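Local coordinates for protein cytochrome P450 CYP260B1 (PDB 5HIW) that is a bacterial cytochrome P450, a mainly helical haem protein that holds protoporphyrin IX containing iron in a pocket within the fold, at residues Y99-R109 with M346-L354; R146-M157 with G173-Q183. All coordinates share one frame; numbering follows the deposited sequence.

Interaction 1 of 2, residues Y99-R109 with M346-L354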
# COMPACT_ATOMS: atom_id res chain seq x y z
N TYR A 99 -18.54 5.16 -3.84
CA TYR A 99 -17.38 5.67 -4.63
C TYR A 99 -16.88 4.76 -5.70
O TYR A 99 -16.34 5.22 -6.73
CB TYR A 99 -16.31 6.26 -3.71
CG TYR A 99 -16.93 7.49 -3.07
CD1 TYR A 99 -17.25 8.62 -3.85
CD2 TYR A 99 -17.24 7.51 -1.72
CE1 TYR A 99 -17.89 9.70 -3.29
CE2 TYR A 99 -17.91 8.55 -1.17
CZ TYR A 99 -18.23 9.66 -1.95
OH TYR A 99 -18.87 10.75 -1.36
N GLU A 100 -17.18 3.47 -5.56
CA GLU A 100 -17.09 2.63 -6.73
C GLU A 100 -17.88 3.17 -7.89
O GLU A 100 -17.37 3.23 -9.06
CB GLU A 100 -17.49 1.17 -6.39
CG GLU A 100 -17.71 0.27 -7.62
CD GLU A 100 -17.70 -1.25 -7.32
OE1 GLU A 100 -17.48 -1.65 -6.18
OE2 GLU A 100 -17.86 -2.06 -8.22
N GLU A 101 -19.13 3.53 -7.63
CA GLU A 101 -19.97 3.93 -8.74
C GLU A 101 -19.66 5.36 -9.17
O GLU A 101 -19.62 5.69 -10.35
CB GLU A 101 -21.45 3.80 -8.34
CG GLU A 101 -22.41 4.17 -9.46
CD GLU A 101 -22.72 5.66 -9.61
OE1 GLU A 101 -22.51 6.47 -8.67
OE2 GLU A 101 -23.21 6.01 -10.71
N ALA A 102 -19.49 6.22 -8.20
CA ALA A 102 -19.35 7.68 -8.51
C ALA A 102 -17.95 8.05 -8.93
O ALA A 102 -17.79 9.01 -9.69
CB ALA A 102 -19.74 8.49 -7.27
N THR A 103 -16.92 7.34 -8.48
CA THR A 103 -15.55 7.80 -8.75
C THR A 103 -14.61 6.81 -9.37
O THR A 103 -14.00 7.11 -10.36
CB THR A 103 -14.88 8.30 -7.45
OG1 THR A 103 -15.53 9.51 -7.00
CG2 THR A 103 -13.45 8.60 -7.65
N VAL A 104 -14.46 5.64 -8.79
CA VAL A 104 -13.43 4.71 -9.29
C VAL A 104 -13.77 4.15 -10.66
O VAL A 104 -12.91 4.10 -11.50
CB VAL A 104 -13.13 3.66 -8.22
CG1 VAL A 104 -12.07 2.66 -8.71
CG2 VAL A 104 -12.71 4.30 -6.90
N THR A 105 -15.03 3.77 -10.94
CA THR A 105 -15.39 3.22 -12.24
C THR A 105 -15.17 4.24 -13.37
O THR A 105 -14.55 3.93 -14.39
CB THR A 105 -16.81 2.59 -12.23
OG1 THR A 105 -16.82 1.56 -11.25
CG2 THR A 105 -17.24 1.97 -13.61
N PRO A 106 -15.67 5.48 -13.18
CA PRO A 106 -15.43 6.50 -14.20
C PRO A 106 -13.96 6.73 -14.46
O PRO A 106 -13.55 6.74 -15.65
CB PRO A 106 -16.08 7.74 -13.62
CG PRO A 106 -17.13 7.24 -12.79
CD PRO A 106 -16.64 5.94 -12.21
N VAL A 107 -13.17 6.79 -13.40
CA VAL A 107 -11.71 6.98 -13.56
C VAL A 107 -11.09 5.80 -14.29
O VAL A 107 -10.33 5.96 -15.23
CB VAL A 107 -10.98 7.08 -12.22
CG1 VAL A 107 -9.50 6.96 -12.38
CG2 VAL A 107 -11.32 8.36 -11.52
N ALA A 108 -11.40 4.58 -13.82
CA ALA A 108 -10.90 3.36 -14.46
C ALA A 108 -11.27 3.34 -15.94
O ALA A 108 -10.46 2.93 -16.81
CB ALA A 108 -11.44 2.10 -13.74
N ARG A 109 -12.51 3.71 -16.26
CA ARG A 109 -12.92 3.76 -17.68
C ARG A 109 -12.06 4.70 -18.50
O ARG A 109 -11.72 4.36 -19.61
CB ARG A 109 -14.39 4.19 -17.88
CG ARG A 109 -15.30 2.97 -17.76
CD ARG A 109 -16.76 3.27 -18.06
NE ARG A 109 -17.57 2.25 -17.38
CZ ARG A 109 -17.58 0.97 -17.73
NH1 ARG A 109 -16.89 0.49 -18.77
NH2 ARG A 109 -18.32 0.14 -17.04
N MET A 346 -11.16 -2.60 -3.55
CA MET A 346 -12.12 -2.22 -4.49
C MET A 346 -11.50 -1.61 -5.77
O MET A 346 -11.92 -1.87 -6.89
CB MET A 346 -13.14 -1.29 -3.87
CG MET A 346 -14.17 -0.76 -4.83
SD MET A 346 -13.76 0.83 -5.66
CE MET A 346 -14.00 1.93 -4.32
N GLU A 347 -10.53 -0.74 -5.56
CA GLU A 347 -9.87 -0.11 -6.71
C GLU A 347 -9.15 -1.15 -7.56
O GLU A 347 -9.24 -1.14 -8.78
CB GLU A 347 -8.92 0.95 -6.18
CG GLU A 347 -8.38 1.88 -7.27
CD GLU A 347 -7.62 3.07 -6.73
OE1 GLU A 347 -7.77 3.51 -5.56
OE2 GLU A 347 -6.90 3.59 -7.61
N ALA A 348 -8.48 -2.07 -6.94
CA ALA A 348 -7.88 -3.19 -7.66
C ALA A 348 -8.91 -3.97 -8.43
O ALA A 348 -8.73 -4.29 -9.61
CB ALA A 348 -7.08 -4.05 -6.73
N ARG A 349 -10.02 -4.37 -7.81
CA ARG A 349 -11.04 -5.09 -8.53
C ARG A 349 -11.66 -4.34 -9.71
O ARG A 349 -11.79 -4.89 -10.84
CB ARG A 349 -12.15 -5.50 -7.53
CG ARG A 349 -13.35 -6.10 -8.21
CD ARG A 349 -14.46 -6.51 -7.26
NE ARG A 349 -14.79 -5.56 -6.20
CZ ARG A 349 -15.63 -4.53 -6.31
NH1 ARG A 349 -16.21 -4.29 -7.44
NH2 ARG A 349 -15.85 -3.77 -5.26
N VAL A 350 -12.04 -3.10 -9.48
CA VAL A 350 -12.65 -2.28 -10.50
C VAL A 350 -11.74 -2.00 -11.68
O VAL A 350 -12.12 -2.22 -12.85
CB VAL A 350 -13.15 -1.00 -9.93
CG1 VAL A 350 -13.64 -0.07 -11.04
CG2 VAL A 350 -14.26 -1.28 -8.94
N GLY A 351 -10.55 -1.51 -11.39
CA GLY A 351 -9.58 -1.25 -12.41
C GLY A 351 -9.23 -2.44 -13.25
O GLY A 351 -9.13 -2.36 -14.50
N VAL A 352 -8.87 -3.53 -12.57
CA VAL A 352 -8.38 -4.68 -13.28
C VAL A 352 -9.46 -5.39 -14.05
O VAL A 352 -9.21 -5.84 -15.19
CB VAL A 352 -7.54 -5.59 -12.34
CG1 VAL A 352 -7.28 -6.91 -12.99
CG2 VAL A 352 -6.24 -4.91 -12.02
N SER A 353 -10.67 -5.45 -13.51
CA SER A 353 -11.80 -6.00 -14.27
C SER A 353 -12.09 -5.24 -15.60
O SER A 353 -12.28 -5.86 -16.64
CB SER A 353 -13.07 -6.13 -13.41
OG SER A 353 -13.50 -4.92 -12.84
N LEU A 354 -11.98 -3.95 -15.56
CA LEU A 354 -12.19 -3.14 -16.75
C LEU A 354 -11.11 -3.31 -17.76
O LEU A 354 -11.40 -3.31 -18.99
CB LEU A 354 -12.39 -1.70 -16.37
CG LEU A 354 -13.74 -1.45 -15.71
CD1 LEU A 354 -13.82 -0.04 -15.20
CD2 LEU A 354 -14.90 -1.75 -16.62
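Val350 is the bump that organises this contact between two helices of the P450 fold: its side chain enters the hollow formed by Glu100, Val104, Thr105 and Ala108, a knob-into-hole fit. Of the two Val350 methyls, CG1 lies 3.6 Å from Thr105 OG1, while CG2 rests against the end of the Glu100 side chain. The axes of the two helical segments run 9.1 Å apart at 33° in the same general direction, so successive turns stay in touch. At one end Met346 and Val104 meet tip to tip. Bends at chi2 and chi3 bring Met346 CE to 3.7 Å from Val104 CG2. The backbones are nearest at Ala108 and Gly351, where Ala108 CB fits over the bare Gly351 CA (4.1 Å) and against Leu354 CD1 (3.5 Å). Leu354 turns its second branch, CD2, to the guanidinium of Arg109. Glu347, touching Val104, has its side chain about 6 Å from the bound haem.

A salt bridge borders this apolar row. Glu100 CG stands anti to the backbone N (chi1 168°), and the extended chain carries the carboxylate to Arg349, which grips it end-on: Arg349 NH2 lies 2.8 Å from Glu100 OE1 and NH1 2.9 Å from Glu100 OE2. Both oxygens are met on the syn side. Bonding through two nitrogens restrains rotation of both groups, so directional charge pairing supplements shape-matched packing between helix 93-113 and helix 341-358.

Interaction 2 of 2, residues R146-M157 with G173-Q183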
# COMPACT_ATOMS: atom_id res chain seq x y z
N ARG A 146 -5.05 20.58 -11.62
CA ARG A 146 -3.92 20.60 -10.73
C ARG A 146 -3.33 19.17 -10.51
O ARG A 146 -2.49 19.02 -9.61
CB ARG A 146 -4.26 21.25 -9.39
CG ARG A 146 -4.80 22.66 -9.61
CD ARG A 146 -4.86 23.41 -8.32
NE ARG A 146 -3.57 23.90 -7.86
CZ ARG A 146 -3.43 24.85 -6.94
NH1 ARG A 146 -4.47 25.43 -6.43
NH2 ARG A 146 -2.24 25.27 -6.58
N ILE A 147 -3.76 18.19 -11.31
CA ILE A 147 -3.35 16.75 -11.04
C ILE A 147 -1.83 16.58 -11.04
O ILE A 147 -1.24 16.00 -10.11
CB ILE A 147 -4.02 15.77 -11.99
CG1 ILE A 147 -5.48 15.62 -11.57
CG2 ILE A 147 -3.35 14.40 -11.93
CD1 ILE A 147 -6.31 14.84 -12.57
N ALA A 148 -1.17 17.10 -12.08
CA ALA A 148 0.36 17.05 -12.08
C ALA A 148 1.07 17.77 -10.93
O ALA A 148 2.05 17.28 -10.27
CB ALA A 148 0.87 17.55 -13.47
N GLU A 149 0.57 18.98 -10.63
CA GLU A 149 1.12 19.78 -9.57
C GLU A 149 0.99 19.01 -8.25
O GLU A 149 1.94 18.88 -7.47
CB GLU A 149 0.38 21.12 -9.49
CG GLU A 149 0.78 22.00 -8.30
CD GLU A 149 -0.09 23.23 -8.15
OE1 GLU A 149 -1.06 23.43 -8.88
OE2 GLU A 149 0.23 23.97 -7.25
N ASN A 150 -0.23 18.47 -8.06
CA ASN A 150 -0.52 17.76 -6.84
C ASN A 150 0.21 16.40 -6.71
O ASN A 150 0.63 16.04 -5.61
CB ASN A 150 -2.01 17.66 -6.64
CG ASN A 150 -2.58 19.01 -6.21
OD1 ASN A 150 -1.88 19.82 -5.60
ND2 ASN A 150 -3.83 19.25 -6.51
N ASP A 151 0.40 15.73 -7.84
CA ASP A 151 1.26 14.56 -7.88
C ASP A 151 2.66 14.90 -7.35
O ASP A 151 3.19 14.24 -6.47
CB ASP A 151 1.32 14.00 -9.29
CG ASP A 151 2.05 12.63 -9.35
OD1 ASP A 151 1.37 11.59 -9.06
OD2 ASP A 151 3.30 12.65 -9.57
N ALA A 152 3.28 15.96 -7.87
CA ALA A 152 4.56 16.38 -7.37
C ALA A 152 4.58 16.80 -5.90
O ALA A 152 5.50 16.41 -5.19
CB ALA A 152 5.18 17.45 -8.24
N LEU A 153 3.55 17.51 -5.44
CA LEU A 153 3.41 17.84 -4.04
C LEU A 153 3.32 16.59 -3.13
O LEU A 153 4.02 16.45 -2.15
CB LEU A 153 2.25 18.78 -3.80
CG LEU A 153 2.29 20.22 -4.29
CD1 LEU A 153 0.96 20.85 -3.99
CD2 LEU A 153 3.45 21.04 -3.71
N ILE A 154 2.47 15.67 -3.50
CA ILE A 154 2.33 14.44 -2.72
C ILE A 154 3.62 13.61 -2.69
O ILE A 154 4.01 13.09 -1.66
CB ILE A 154 1.13 13.65 -3.25
CG1 ILE A 154 -0.17 14.45 -3.05
CG2 ILE A 154 0.99 12.35 -2.48
CD1 ILE A 154 -1.35 13.93 -3.87
N ARG A 155 4.26 13.43 -3.83
CA ARG A 155 5.58 12.75 -3.90
C ARG A 155 6.61 13.42 -2.99
O ARG A 155 7.35 12.72 -2.27
CB ARG A 155 6.02 12.55 -5.38
CG ARG A 155 5.08 11.50 -6.06
CD ARG A 155 5.54 11.08 -7.44
NE ARG A 155 4.37 10.57 -8.15
CZ ARG A 155 3.80 9.37 -8.00
NH1 ARG A 155 4.31 8.52 -7.13
NH2 ARG A 155 2.67 9.04 -8.66
N LYS A 156 6.58 14.72 -2.90
CA LYS A 156 7.49 15.43 -2.02
C LYS A 156 7.13 15.13 -0.56
O LYS A 156 8.06 14.93 0.25
CB LYS A 156 7.49 16.94 -2.22
CG LYS A 156 8.25 17.43 -3.44
CD LYS A 156 8.36 18.94 -3.53
CE LYS A 156 7.28 19.58 -4.39
NZ LYS A 156 7.58 21.06 -4.37
N MET A 157 5.83 15.18 -0.21
CA MET A 157 5.41 14.74 1.16
C MET A 157 5.89 13.36 1.50
O MET A 157 6.47 13.13 2.57
CB MET A 157 3.92 14.88 1.34
CG MET A 157 3.46 16.32 1.18
SD MET A 157 1.78 16.45 1.80
CE MET A 157 0.90 15.80 0.42
N GLY A 173 8.95 18.71 2.15
CA GLY A 173 7.71 18.05 2.61
C GLY A 173 6.74 18.98 3.31
O GLY A 173 5.54 19.02 2.97
N ARG A 174 7.27 19.80 4.24
CA ARG A 174 6.46 20.71 5.05
C ARG A 174 5.80 21.76 4.17
O ARG A 174 4.61 22.07 4.35
CB ARG A 174 7.33 21.35 6.16
CG ARG A 174 6.72 21.40 7.57
CD ARG A 174 7.78 21.70 8.63
NE ARG A 174 8.85 22.55 8.10
CZ ARG A 174 10.15 22.35 8.25
NH1 ARG A 174 10.60 21.32 8.95
NH2 ARG A 174 11.01 23.19 7.71
N SER A 175 6.55 22.29 3.21
CA SER A 175 5.96 23.30 2.33
C SER A 175 4.88 22.72 1.39
O SER A 175 3.81 23.37 1.09
CB SER A 175 7.04 24.04 1.49
OG SER A 175 8.05 23.13 1.02
N ALA A 176 5.17 21.51 0.90
CA ALA A 176 4.24 20.85 -0.03
C ALA A 176 2.97 20.54 0.71
O ALA A 176 1.88 20.66 0.18
CB ALA A 176 4.88 19.58 -0.60
N HIS A 177 3.15 20.11 1.95
CA HIS A 177 2.03 19.83 2.85
C HIS A 177 1.16 21.08 3.05
O HIS A 177 -0.06 21.02 2.89
CB HIS A 177 2.58 19.29 4.16
CG HIS A 177 1.53 18.73 5.05
ND1 HIS A 177 0.83 19.52 5.93
CD2 HIS A 177 1.00 17.49 5.13
CE1 HIS A 177 -0.06 18.78 6.56
NE2 HIS A 177 0.03 17.54 6.11
N ALA A 178 1.79 22.22 3.28
CA ALA A 178 1.05 23.43 3.48
C ALA A 178 0.34 23.88 2.20
O ALA A 178 -0.74 24.41 2.29
CB ALA A 178 1.94 24.50 4.06
N ALA A 179 0.85 23.62 0.99
CA ALA A 179 0.12 23.99 -0.21
C ALA A 179 -1.11 23.08 -0.41
O ALA A 179 -2.18 23.48 -0.88
CB ALA A 179 1.00 23.88 -1.41
N MET A 180 -0.92 21.81 -0.07
CA MET A 180 -2.03 20.88 -0.20
C MET A 180 -3.11 21.27 0.82
O MET A 180 -4.29 21.26 0.52
CB MET A 180 -1.57 19.45 0.09
CG MET A 180 -0.79 18.81 -1.05
SD MET A 180 -1.76 18.37 -2.49
CE MET A 180 -3.39 18.30 -1.69
N GLU A 181 -2.65 21.58 2.02
CA GLU A 181 -3.54 22.01 3.12
C GLU A 181 -4.40 23.21 2.71
O GLU A 181 -5.62 23.22 2.90
CB GLU A 181 -2.69 22.31 4.36
CG GLU A 181 -3.27 21.84 5.68
CD GLU A 181 -2.44 22.32 6.87
OE1 GLU A 181 -1.93 23.47 6.83
OE2 GLU A 181 -2.30 21.56 7.84
N ALA A 182 -3.80 24.16 2.00
CA ALA A 182 -4.53 25.33 1.56
C ALA A 182 -5.58 25.01 0.50
O ALA A 182 -6.68 25.55 0.53
CB ALA A 182 -3.56 26.37 1.04
N GLN A 183 -5.26 24.14 -0.45
CA GLN A 183 -6.26 23.69 -1.39
C GLN A 183 -7.42 22.95 -0.65
O GLN A 183 -8.58 23.07 -1.00
CB GLN A 183 -5.69 22.68 -2.40
CG GLN A 183 -4.76 23.30 -3.40
CD GLN A 183 -4.20 22.26 -4.33
OE1 GLN A 183 -4.90 21.75 -5.20
NE2 GLN A 183 -2.90 22.09 -4.26
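Leu153, Met157 and Met180 interlock as knobs into holes where two successive helices of the P450 fold, 147-162 and 167-191, pack against each other. The segment axes approach to 8.1 Å at 136°, and the backbones are close where Met157 faces Gly173 (CA to CA 4.3 Å). With CG anti to the carbonyl carbon (chi1 -69°), Leu153 points into its hollow and its branches part at CG: CD2 lies 3.7 Å from Ala176 CB, whereas CD1 reaches Ala179 and the Met180 sulfur. Met157 sits among Gly173, Ala176, His177 and Met180. The Met157 chain bends only at chi3 (-80°), which takes Met157 CE to Met180 CG (3.8 Å) while Met157 SD stays 3.6 Å from His177 CD2, oblique to the ring. Met180, bent at both chi2 and chi3, fills the hollow between Asn150, Leu153, Ile154 and Met157. Leu223 of helix 218-229 touches both Met157 and His177.

Beyond this apolar part, Asn150 and Gln183 form a reciprocal amide pair. Gln183 NE2 donates to Asn150 OD1 (2.8 Å) and Asn150 ND2 returns a bond to Gln183 OE1 (3.0 Å), each acceptor using an in-plane lone pair. Two bonds thus fix the amide flips relative to each other. Arg146, which grips Glu149 side-on through NE and NH2, lays its guanidinium over the Gln183 amide, with Gln183 CD 3.7 Å above the centre of the guanidinium plane.

From the N terminus, the chain first passes through residues 99-109 on helix 93-113, then runs by way of helix 130-140 into residues 146-157. Interaction 2 closes a short loop, with only 15 residues between its segments, when 173-183 folds back onto 146-157, tying helix 147-162 to helix 167-191. Interaction 1 closes much later, after 236 intervening residues, and ties helix 93-113 to helix 341-358, so the short loop lies wholly within the long one and the two do not cross. Their centres are 24 Å apart and their nearest atoms about 8 Å. Helix 130-140 touches both contacts: it meets Tyr99, Thr103 and Glu347 of interaction 1 and Ile147 and Asp151 of interaction 2.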